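Local coordinates for protein carboxylesterase (Ferroplasma acidiphilum, PDB 3WJ2) that probably hydrolyses carboxylic esters, as an alpha/beta-hydrolase-fold carboxylesterase from an acid-loving archaeon, at residues I113-A118 / P124-D129. Numbering follows the deposited sequence.
Sequences IEYRLA and PDAFND
Arg116 and Ala126 bring the two backbones closest, with CA atoms 5.2 Å apart, where the extended loop after strand 109-113 passes the first turn of helix 125-139. Asp129 OD2 ties backbone to side chain: it accepts from Arg116 N at 2.8 Å, nearly along its own C-O axis, and from Arg116 NE at 2.9 Å through its syn lone pair. The second bond is straight (165°), and OD2 lies close to the guanidinium plane, although the carboxylate as a whole is turned 36° from it. Arg116 NH2 reaches Asp129 OD1 at 2.9 Å, but that bond is weak. A bend at chi3 brings the NE edge of the guanidinium to the Asp129 carboxylate. The same group stacks on the Asp125 side chain, with Asp125 CB 3.4 Å above one face and displaced toward the rim. The two planar groups are 18° apart, so the long Arg116 NH2 to Asp125 OD1 pair (3.9 Å) is purely electrostatic. Deeper in, Ala126 CB touches Tyr115 CD1 at 3.5 Å, an apolar contact; Tyr115 OH bonds to His83 O. A water accepts from Ala126 N and lies within hydrogen-bonding distance of Arg116 O. Arg63 adds a second cation at Asp129 OD1. Within this alpha/beta hydrolase fold, the network joins the strand-to-helix connection to the helix it leads into; two arginines around buried Asp129 would probably stabilise its carboxylate as the anion.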
loop_
_atom_site.group_PDB
_atom_site.type_symbol
_atom_site.label_atom_id
_atom_site.label_comp_id
_atom_site.label_asym_id
_atom_site.label_seq_id
_atom_site.Cartn_x
_atom_site.Cartn_y
_atom_site.Cartn_z
ATOM N N ILE B 113 28.240 17.517 13.816
ATOM C CA ILE B 113 28.353 17.612 15.280
ATOM C C ILE B 113 28.251 16.286 15.981
ATOM O O ILE B 113 27.368 15.452 15.692
ATOM C CB ILE B 113 27.258 18.564 15.828
ATOM C CG1 ILE B 113 27.516 19.978 15.290
ATOM C CG2 ILE B 113 27.236 18.595 17.358
ATOM C CD1 ILE B 113 26.237 20.812 15.245
ATOM N N GLU B 114 29.224 16.030 16.850
ATOM C CA GLU B 114 29.224 14.805 17.658
ATOM C C GLU B 114 28.455 14.931 18.945
ATOM O O GLU B 114 29.065 15.169 20.038
ATOM C CB GLU B 114 30.656 14.298 18.019
ATOM C CG GLU B 114 31.111 13.336 17.063
ATOM C CD GLU B 114 32.527 12.841 17.375
ATOM O OE1 GLU B 114 33.130 13.090 18.471
ATOM O OE2 GLU B 114 33.041 12.288 16.412
ATOM N N TYR B 115 27.148 14.638 18.904
ATOM C CA TYR B 115 26.366 14.588 20.155
ATOM C C TYR B 115 26.632 13.351 20.954
ATOM O O TYR B 115 27.278 12.409 20.453
ATOM C CB TYR B 115 24.852 14.651 19.768
ATOM C CG TYR B 115 24.414 13.517 18.808
ATOM C CD1 TYR B 115 23.989 12.258 19.335
ATOM C CD2 TYR B 115 24.476 13.712 17.394
ATOM C CE1 TYR B 115 23.596 11.274 18.420
ATOM C CE2 TYR B 115 24.002 12.720 16.517
ATOM C CZ TYR B 115 23.603 11.533 17.069
ATOM O OH TYR B 115 23.193 10.456 16.300
ATOM N N ARG B 116 26.215 13.367 22.207
ATOM C CA ARG B 116 26.539 12.257 23.174
ATOM C C ARG B 116 25.631 11.056 22.855
ATOM O O ARG B 116 24.422 11.199 22.490
ATOM C CB ARG B 116 26.380 12.741 24.593
ATOM C CG ARG B 116 27.527 13.774 24.901
ATOM C CD ARG B 116 27.295 14.432 26.286
ATOM N NE ARG B 116 26.026 15.169 26.276
ATOM C CZ ARG B 116 25.403 15.682 27.335
ATOM N NH1 ARG B 116 26.017 15.456 28.535
ATOM N NH2 ARG B 116 24.245 16.329 27.236
ATOM N N LEU B 117 26.193 9.859 23.026
ATOM C CA LEU B 117 25.548 8.647 22.594
ATOM C C LEU B 117 25.085 7.801 23.777
ATOM O O LEU B 117 25.628 7.806 24.870
ATOM C CB LEU B 117 26.527 7.788 21.715
ATOM C CG LEU B 117 26.992 8.577 20.521
ATOM C CD1 LEU B 117 28.219 7.748 19.871
ATOM C CD2 LEU B 117 25.845 8.746 19.538
ATOM N N ALA B 118 24.032 7.017 23.498
ATOM C CA ALA B 118 23.399 6.139 24.475
ATOM C C ALA B 118 24.036 4.754 24.373
ATOM O O ALA B 118 24.690 4.426 23.340
ATOM C CB ALA B 118 21.918 6.005 24.076
ATOM N N PRO B 124 17.492 12.972 27.765
ATOM C CA PRO B 124 17.520 13.929 26.653
ATOM C C PRO B 124 18.918 14.423 26.282
ATOM O O PRO B 124 18.969 15.476 25.653
ATOM C CB PRO B 124 16.692 15.108 27.202
ATOM C CG PRO B 124 17.186 15.242 28.681
ATOM C CD PRO B 124 17.194 13.689 29.067
ATOM N N ASP B 125 20.009 13.684 26.601
ATOM C CA ASP B 125 21.323 14.276 26.342
ATOM C C ASP B 125 21.555 14.618 24.822
ATOM O O ASP B 125 21.959 15.713 24.526
ATOM C CB ASP B 125 22.485 13.362 26.864
ATOM C CG ASP B 125 22.489 13.270 28.424
ATOM O OD1 ASP B 125 21.722 14.035 29.083
ATOM O OD2 ASP B 125 23.243 12.428 28.989
ATOM N N ALA B 126 21.324 13.657 23.903
ATOM C CA ALA B 126 21.647 13.983 22.462
ATOM C C ALA B 126 20.741 15.110 22.033
ATOM O O ALA B 126 21.143 15.938 21.217
ATOM C CB ALA B 126 21.366 12.743 21.614
ATOM N N PHE B 127 19.482 15.008 22.458
ATOM C CA PHE B 127 18.558 16.076 22.052
ATOM C C PHE B 127 19.050 17.458 22.536
ATOM O O PHE B 127 19.023 18.439 21.789
ATOM C CB PHE B 127 17.142 15.750 22.637
ATOM C CG PHE B 127 16.223 16.912 22.517
ATOM C CD1 PHE B 127 15.688 17.322 21.297
ATOM C CD2 PHE B 127 16.021 17.709 23.671
ATOM C CE1 PHE B 127 14.883 18.488 21.221
ATOM C CE2 PHE B 127 15.241 18.892 23.584
ATOM C CZ PHE B 127 14.675 19.291 22.357
ATOM N N ASN B 128 19.411 17.563 23.834
ATOM C CA ASN B 128 19.924 18.805 24.352
ATOM C C ASN B 128 21.226 19.210 23.637
ATOM O O ASN B 128 21.449 20.393 23.422
ATOM C CB ASN B 128 20.185 18.654 25.866
ATOM C CG ASN B 128 18.883 18.634 26.690
ATOM O OD1 ASN B 128 17.785 19.088 26.224
ATOM N ND2 ASN B 128 18.998 18.105 27.936
ATOM N N ASP B 129 22.049 18.220 23.252
ATOM C CA ASP B 129 23.233 18.530 22.492
ATOM C C ASP B 129 22.881 19.173 21.135
ATOM O O ASP B 129 23.541 20.126 20.668
ATOM C CB ASP B 129 24.072 17.284 22.294
ATOM C CG ASP B 129 24.683 16.782 23.544
ATOM O OD1 ASP B 129 24.666 17.485 24.595
ATOM O OD2 ASP B 129 25.198 15.642 23.542
HETATM O O HOH W 1 21.924 10.750 24.284
#